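Aminotransferase (Streptomyces pactum, PDB 4ZM4) belongs to the class-III aminotransferase family of pyridoxal-phosphate-dependent proteins and binds pyridoxal-5'-phosphate and the ligand P3B. Local coordinates at residues V215-V220 with L248-V253; R140-T145 with G209-A214. The protein carries 1 engineered substitution. All coordinates share one frame; numbering follows the deposited sequence.

Interaction 1: residues V215-V220 with L248-V253; sequences VIVEPV and LVFDEV. With P3B ((3E,4R,5R)-4,5-dihydroxy-3-{[(Z)-{3-hydroxy-2-methyl-5-[(phosphonooxy)methyl]pyridin-4(1H)-ylidene}methyl]imino}cyclohex-1-ene-1-carboxylic acid), chain H.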
loop_
_atom_site.group_PDB
_atom_site.type_symbol
_atom_site.label_atom_id
_atom_site.label_comp_id
_atom_site.label_asym_id
_atom_site.label_seq_id
_atom_site.Cartn_x
_atom_site.Cartn_y
_atom_site.Cartn_z
ATOM N N VAL B 215 -19.246 11.587 -4.873
ATOM C CA VAL B 215 -18.367 12.523 -5.505
ATOM C C VAL B 215 -17.050 12.487 -4.730
ATOM O O VAL B 215 -17.019 12.785 -3.526
ATOM C CB VAL B 215 -18.915 13.926 -5.451
ATOM C CG1 VAL B 215 -17.946 14.875 -6.144
ATOM C CG2 VAL B 215 -20.297 13.984 -6.107
ATOM N N ILE B 216 -15.947 12.160 -5.411
ATOM C CA ILE B 216 -14.641 12.249 -4.777
ATOM C C ILE B 216 -13.921 13.499 -5.281
ATOM O O ILE B 216 -14.052 13.843 -6.476
ATOM C CB ILE B 216 -13.797 10.969 -4.973
ATOM C CG1 ILE B 216 -12.487 11.046 -4.186
ATOM C CG2 ILE B 216 -13.504 10.724 -6.448
ATOM C CD1 ILE B 216 -11.857 9.700 -3.879
ATOM N N VAL B 217 -13.179 14.171 -4.383
ATOM C CA VAL B 217 -12.605 15.453 -4.703
ATOM C C VAL B 217 -11.390 15.801 -3.826
ATOM O O VAL B 217 -11.359 15.471 -2.636
ATOM C CB VAL B 217 -13.680 16.533 -4.568
ATOM C CG1 VAL B 217 -14.107 16.659 -3.128
ATOM C CG2 VAL B 217 -13.182 17.870 -5.118
ATOM N N GLU B 218 -10.375 16.411 -4.432
ATOM C CA GLU B 218 -9.297 17.072 -3.696
ATOM C C GLU B 218 -9.816 18.430 -3.298
ATOM O O GLU B 218 -9.975 19.312 -4.140
ATOM C CB GLU B 218 -8.035 17.257 -4.548
ATOM C CG GLU B 218 -7.259 15.982 -4.843
ATOM C CD GLU B 218 -5.968 16.265 -5.583
ATOM O OE1 GLU B 218 -5.189 17.159 -5.136
ATOM O OE2 GLU B 218 -5.713 15.607 -6.621
ATOM N N PRO B 219 -10.081 18.637 -1.989
ATOM C CA PRO B 219 -10.755 19.901 -1.633
ATOM C C PRO B 219 -9.929 21.117 -2.056
ATOM O O PRO B 219 -10.493 22.133 -2.433
ATOM C CB PRO B 219 -10.917 19.817 -0.109
ATOM C CG PRO B 219 -10.647 18.410 0.249
ATOM C CD PRO B 219 -9.792 17.815 -0.803
ATOM N N VAL B 220 -8.623 21.024 -1.945
ATOM C CA VAL B 220 -7.719 21.910 -2.680
ATOM C C VAL B 220 -7.036 21.025 -3.712
ATOM O O VAL B 220 -6.479 19.988 -3.367
ATOM C CB VAL B 220 -6.612 22.490 -1.804
ATOM C CG1 VAL B 220 -5.625 23.283 -2.652
ATOM C CG2 VAL B 220 -7.183 23.374 -0.734
ATOM N N LEU B 248 -20.243 12.433 -0.009
ATOM C CA LEU B 248 -19.173 13.350 -0.372
ATOM C C LEU B 248 -17.869 12.814 0.244
ATOM O O LEU B 248 -17.799 12.611 1.463
ATOM C CB LEU B 248 -19.469 14.781 0.112
ATOM C CG LEU B 248 -18.396 15.864 -0.163
ATOM C CD1 LEU B 248 -18.003 15.946 -1.623
ATOM C CD2 LEU B 248 -18.889 17.220 0.312
ATOM N N VAL B 249 -16.884 12.536 -0.626
ATOM C CA VAL B 249 -15.587 12.028 -0.214
ATOM C C VAL B 249 -14.513 13.090 -0.444
ATOM O O VAL B 249 -14.192 13.406 -1.576
ATOM C CB VAL B 249 -15.205 10.728 -0.967
ATOM C CG1 VAL B 249 -13.978 10.102 -0.359
ATOM C CG2 VAL B 249 -16.340 9.692 -0.921
ATOM N N PHE B 250 -13.930 13.605 0.635
ATOM C CA PHE B 250 -12.774 14.484 0.511
ATOM C C PHE B 250 -11.550 13.608 0.542
ATOM O O PHE B 250 -11.283 12.902 1.522
ATOM C CB PHE B 250 -12.681 15.511 1.664
ATOM C CG PHE B 250 -13.547 16.730 1.493
ATOM C CD1 PHE B 250 -14.426 16.868 0.439
ATOM C CD2 PHE B 250 -13.511 17.734 2.440
ATOM C CE1 PHE B 250 -15.244 17.993 0.315
ATOM C CE2 PHE B 250 -14.328 18.853 2.339
ATOM C CZ PHE B 250 -15.189 18.984 1.262
ATOM N N ASP B 251 -10.781 13.663 -0.533
ATOM C CA ASP B 251 -9.433 13.087 -0.552
ATOM C C ASP B 251 -8.518 14.121 0.059
ATOM O O ASP B 251 -8.071 15.024 -0.613
ATOM C CB ASP B 251 -9.004 12.728 -1.989
ATOM C CG ASP B 251 -7.690 12.006 -2.049
ATOM O OD1 ASP B 251 -6.980 11.936 -1.028
ATOM O OD2 ASP B 251 -7.349 11.497 -3.152
ATOM N N GLU B 252 -8.213 13.948 1.343
ATOM C CA GLU B 252 -7.278 14.814 2.034
ATOM C C GLU B 252 -5.896 14.189 2.234
ATOM O O GLU B 252 -5.193 14.507 3.191
ATOM C CB GLU B 252 -7.887 15.251 3.362
ATOM C CG GLU B 252 -9.171 16.068 3.193
ATOM C CD GLU B 252 -9.186 17.329 4.026
ATOM O OE1 GLU B 252 -8.136 18.005 4.076
ATOM O OE2 GLU B 252 -10.235 17.623 4.650
ATOM N N VAL B 253 -5.502 13.316 1.321
ATOM C CA VAL B 253 -4.205 12.639 1.389
ATOM C C VAL B 253 -3.105 13.677 1.462
ATOM O O VAL B 253 -2.194 13.547 2.266
ATOM C CB VAL B 253 -3.989 11.692 0.168
ATOM C CG1 VAL B 253 -2.505 11.447 -0.112
ATOM C CG2 VAL B 253 -4.679 10.358 0.409
HETATM O OAH P3B H . -1.107 5.658 -3.580
HETATM P PBA P3B H . -0.462 6.856 -2.767
HETATM O OAI P3B H . 0.678 7.298 -3.634
HETATM O OAC P3B H . 0.044 6.460 -1.389
HETATM O OAQ P3B H . -1.707 7.973 -2.777
HETATM C CAM P3B H . -2.560 8.196 -3.946
HETATM C CAV P3B H . -3.025 9.485 -3.857
HETATM C CAL P3B H . -4.331 9.657 -3.421
HETATM N NAP P3B H . -4.810 10.953 -3.277
HETATM C CAU P3B H . -4.013 12.043 -3.541
HETATM C CAA P3B H . -4.502 13.317 -3.428
HETATM C CAW P3B H . -2.780 11.875 -3.991
HETATM O OAE P3B H . -2.050 12.988 -4.235
HETATM C CAX P3B H . -2.205 10.612 -4.140
HETATM C CAJ P3B H . -0.862 10.468 -4.638
HETATM N NAO P3B H . -0.155 11.540 -5.131
HETATM C CAT P3B H . 1.078 11.401 -5.715
HETATM C CAK P3B H . 1.703 10.168 -6.054
HETATM C CAS P3B H . 2.919 10.064 -6.720
HETATM C CAR P3B H . 3.528 8.822 -6.981
HETATM O OAD P3B H . 4.661 8.729 -7.481
HETATM O OAB P3B H . 2.957 7.773 -6.812
HETATM C CAN P3B H . 3.710 11.132 -6.894
HETATM C CAY P3B H . 3.214 12.516 -6.447
HETATM O OAF P3B H . 3.659 13.366 -7.522
HETATM C CAZ P3B H . 1.665 12.641 -6.145
HETATM O OAG P3B H . 1.242 13.786 -5.318
#

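Interaction 2: residues R140-T145 with G209-A214; sequences RTLVVT and GDRIAA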
loop_
_atom_site.group_PDB
_atom_site.type_symbol
_atom_site.label_atom_id
_atom_site.label_comp_id
_atom_site.label_asym_id
_atom_site.label_seq_id
_atom_site.Cartn_x
_atom_site.Cartn_y
_atom_site.Cartn_z
ATOM N N ARG B 140 -25.566 2.199 -5.002
ATOM C CA ARG B 140 -25.383 2.810 -6.326
ATOM C C ARG B 140 -23.990 2.473 -6.786
ATOM O O ARG B 140 -23.226 1.889 -6.037
ATOM C CB ARG B 140 -25.589 4.331 -6.259
ATOM C CG ARG B 140 -26.927 4.749 -5.651
ATOM C CD ARG B 140 -26.981 6.266 -5.403
ATOM N NE ARG B 140 -28.212 6.716 -4.753
ATOM C CZ ARG B 140 -28.507 7.985 -4.482
ATOM N NH1 ARG B 140 -27.668 8.954 -4.823
ATOM N NH2 ARG B 140 -29.633 8.292 -3.842
ATOM N N THR B 141 -23.654 2.822 -8.019
ATOM C CA THR B 141 -22.358 2.515 -8.567
ATOM C C THR B 141 -21.578 3.717 -9.117
ATOM O O THR B 141 -20.351 3.711 -9.084
ATOM C CB THR B 141 -22.461 1.416 -9.641
ATOM O OG1 THR B 141 -23.242 1.896 -10.725
ATOM C CG2 THR B 141 -23.116 0.179 -9.081
ATOM N N LEU B 142 -22.284 4.751 -9.587
ATOM C CA LEU B 142 -21.654 5.877 -10.288
ATOM C C LEU B 142 -20.815 6.747 -9.385
ATOM O O LEU B 142 -21.305 7.230 -8.334
ATOM C CB LEU B 142 -22.747 6.693 -10.966
ATOM C CG LEU B 142 -22.335 7.866 -11.868
ATOM C CD1 LEU B 142 -21.439 7.412 -13.035
ATOM C CD2 LEU B 142 -23.552 8.599 -12.404
ATOM N N VAL B 143 -19.572 7.001 -9.768
ATOM C CA VAL B 143 -18.703 7.917 -9.014
ATOM C C VAL B 143 -18.299 9.113 -9.872
ATOM O O VAL B 143 -18.018 8.952 -11.064
ATOM C CB VAL B 143 -17.450 7.203 -8.491
ATOM C CG1 VAL B 143 -16.468 8.175 -7.832
ATOM C CG2 VAL B 143 -17.826 6.107 -7.511
ATOM N N VAL B 144 -18.273 10.303 -9.264
ATOM C CA VAL B 144 -17.923 11.537 -9.949
ATOM C C VAL B 144 -16.525 11.992 -9.520
ATOM O O VAL B 144 -16.197 11.973 -8.315
ATOM C CB VAL B 144 -18.910 12.670 -9.619
ATOM C CG1 VAL B 144 -18.430 13.995 -10.203
ATOM C CG2 VAL B 144 -20.330 12.333 -10.116
ATOM N N THR B 145 -15.702 12.353 -10.507
ATOM C CA THR B 145 -14.374 12.899 -10.264
ATOM C C THR B 145 -14.234 14.262 -10.944
ATOM O O THR B 145 -15.089 14.657 -11.743
ATOM C CB THR B 145 -13.292 11.979 -10.837
ATOM O OG1 THR B 145 -13.470 11.862 -12.245
ATOM C CG2 THR B 145 -13.355 10.621 -10.240
ATOM N N GLY B 209 -28.356 12.932 -10.162
ATOM C CA GLY B 209 -28.090 13.043 -8.729
ATOM C C GLY B 209 -28.482 11.792 -7.988
ATOM O O GLY B 209 -27.706 11.320 -7.150
ATOM N N ASP B 210 -29.606 11.208 -8.391
ATOM C CA ASP B 210 -30.132 9.988 -7.771
ATOM C C ASP B 210 -29.402 8.674 -8.065
ATOM O O ASP B 210 -29.631 7.687 -7.355
ATOM C CB ASP B 210 -31.609 9.810 -8.122
ATOM C CG ASP B 210 -31.841 9.595 -9.617
ATOM O OD1 ASP B 210 -31.334 10.395 -10.431
ATOM O OD2 ASP B 210 -32.583 8.653 -9.978
ATOM N N ARG B 211 -28.514 8.667 -9.067
ATOM C CA ARG B 211 -27.678 7.467 -9.424
ATOM C C ARG B 211 -26.256 7.565 -8.873
ATOM O O ARG B 211 -25.475 6.650 -9.049
ATOM C CB ARG B 211 -27.445 7.312 -10.945
ATOM C CG ARG B 211 -28.613 7.285 -11.850
ATOM C CD ARG B 211 -28.207 7.695 -13.263
ATOM N NE ARG B 211 -27.151 6.867 -13.772
ATOM C CZ ARG B 211 -26.347 7.160 -14.809
ATOM N NH1 ARG B 211 -26.400 8.315 -15.451
ATOM N NH2 ARG B 211 -25.476 6.265 -15.194
ATOM N N ILE B 212 -25.901 8.679 -8.261
ATOM C CA ILE B 212 -24.509 8.887 -7.850
ATOM C C ILE B 212 -24.237 8.307 -6.460
ATOM O O ILE B 212 -24.811 8.759 -5.457
ATOM C CB ILE B 212 -24.128 10.386 -7.931
ATOM C CG1 ILE B 212 -24.152 10.828 -9.385
ATOM C CG2 ILE B 212 -22.732 10.624 -7.312
ATOM C CD1 ILE B 212 -24.215 12.320 -9.591
ATOM N N ALA B 213 -23.312 7.337 -6.392
ATOM C CA ALA B 213 -22.850 6.811 -5.116
ATOM C C ALA B 213 -21.985 7.817 -4.381
ATOM O O ALA B 213 -22.094 7.974 -3.163
ATOM C CB ALA B 213 -22.068 5.526 -5.332
ATOM N N ALA B 214 -21.062 8.463 -5.093
ATOM C CA ALA B 214 -20.090 9.380 -4.461
ATOM C C ALA B 214 -19.561 10.428 -5.421
ATOM O O ALA B 214 -19.421 10.198 -6.608
ATOM C CB ALA B 214 -18.922 8.605 -3.859
#

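Interaction 1: residues V215-V220 with L248-V253
Val215 O accepts the backbone N-H of Val249 at 2.9 Å. This opens a parallel ladder, with Val215 beside Leu248. Ile216 and Val249 lie on the other side of the sheet, where Ile216 CD1 meets Val249 CG1 at 4.1 Å. The bond from Val217 N to Val249 O is bent, with an angle of 138° at the hydrogen. Val217 O then accepts Asp251 N at 2.8 Å. Val217 CG1 stands between its own backbone N and carbonyl carbon (chi1 66°). It reaches Phe250 CD1 at 3.6 Å. Glu218 sends its CB away from the partner segment, and its CD comes to 3.9 Å from P3B CAA. Its OE2 is taken up by Tyr150 N and Asn223 ND2, its OE1 by Ala222 N. Pro219 faces the partner segment. Its CG lies over one face of the Phe250 ring, 3.9 Å from the centroid, in a CH-pi contact.

The strand ends lead into the ligand pocket. Asp251 holds CG anti to its backbone N (chi1 -174°), and OD2 accepts a hydrogen bond from the ring nitrogen NAP of P3B at 2.6 Å. This is the familiar aspartate-to-cofactor-nitrogen bond of fold type I. OD2 also pairs with His151 ND1. OD1 receives Val253 N at 3.1 Å, an Asx turn that fixes the carboxylate.

The two strands belong to a beta-alpha-beta unit whose helix 233-244 packs on Val215 and Leu248. Strand 142-146 flanks 212-217, and strand 274-277 flanks 247-251.

Interaction 2: residues R140-T145 with G209-A214
Asp210 O sits over the centre of one face of the Arg140 guanidinium, 3.1 Å from CZ. The contact is face-on, and the angle is too poor for a hydrogen bond. Near the edge of the same group lies Ile212 O, which accepts from Arg140 NH1 at 2.9 Å. This donor stands 41° out of the carbonyl plane, off the lone-pair direction. The Arg140 chain is extended from CG to NE, which carries the guanidinium to the 3-10 segment 209-211. NH2 has a further partner in Ser244 O. The second flat group is the Arg211 guanidinium. Leu142 CD2 rests over the centre of one of its faces, 4.0 Å from CZ. The Arg211 chain is bent at chi3 (56°), and its NH1 makes a salt bridge with Asp208.

Apolar contacts join the same two segments. Leu142 CD2 also touches Ile212 CG1 at 3.8 Å, and Val144 CG2 meets Ile212 CD1 at 3.9 Å. Arg140 CB packs on Ala213 CB.

The backbone pairing starts irregularly. Leu142 O accepts Ala213 N at 2.8 Å and Ala214 N in a weak bond at 3.5 Å. A parallel bridge follows between Val143 and Ala214, with Val144 N bonded to Ala214 O at 2.9 Å. The short strand segments still cross at 60°. Helix 123-138 packs on Val143 and Ala214.

The contact joins the starts of two neighbouring parallel strands, 142-146 and 212-217. They lie in the mixed, mostly parallel seven-stranded sheet characteristic of the large domain of fold type I pyridoxal-phosphate enzymes.

Overall arrangement
From the N terminus, strand 142-146 comes first. The chain then runs through strand 190-193 and helix 198-208 before residues 209-214 return to it, closing interaction 2. Strand 212-217 carries straight on into residues 215-220. Helix 233-244 follows, and residues 248-253 close interaction 1. The two loops stand in series, neither nested nor crossed. Strand 212-217 serves both, lying between 142-146 and 247-251 in one sheet. The contacts also touch directly: Ile216 N probably bonds to Val144 O at 2.9 Å. Interaction 2 lies where the strands begin; interaction 1 reaches their ends and the P3B pocket.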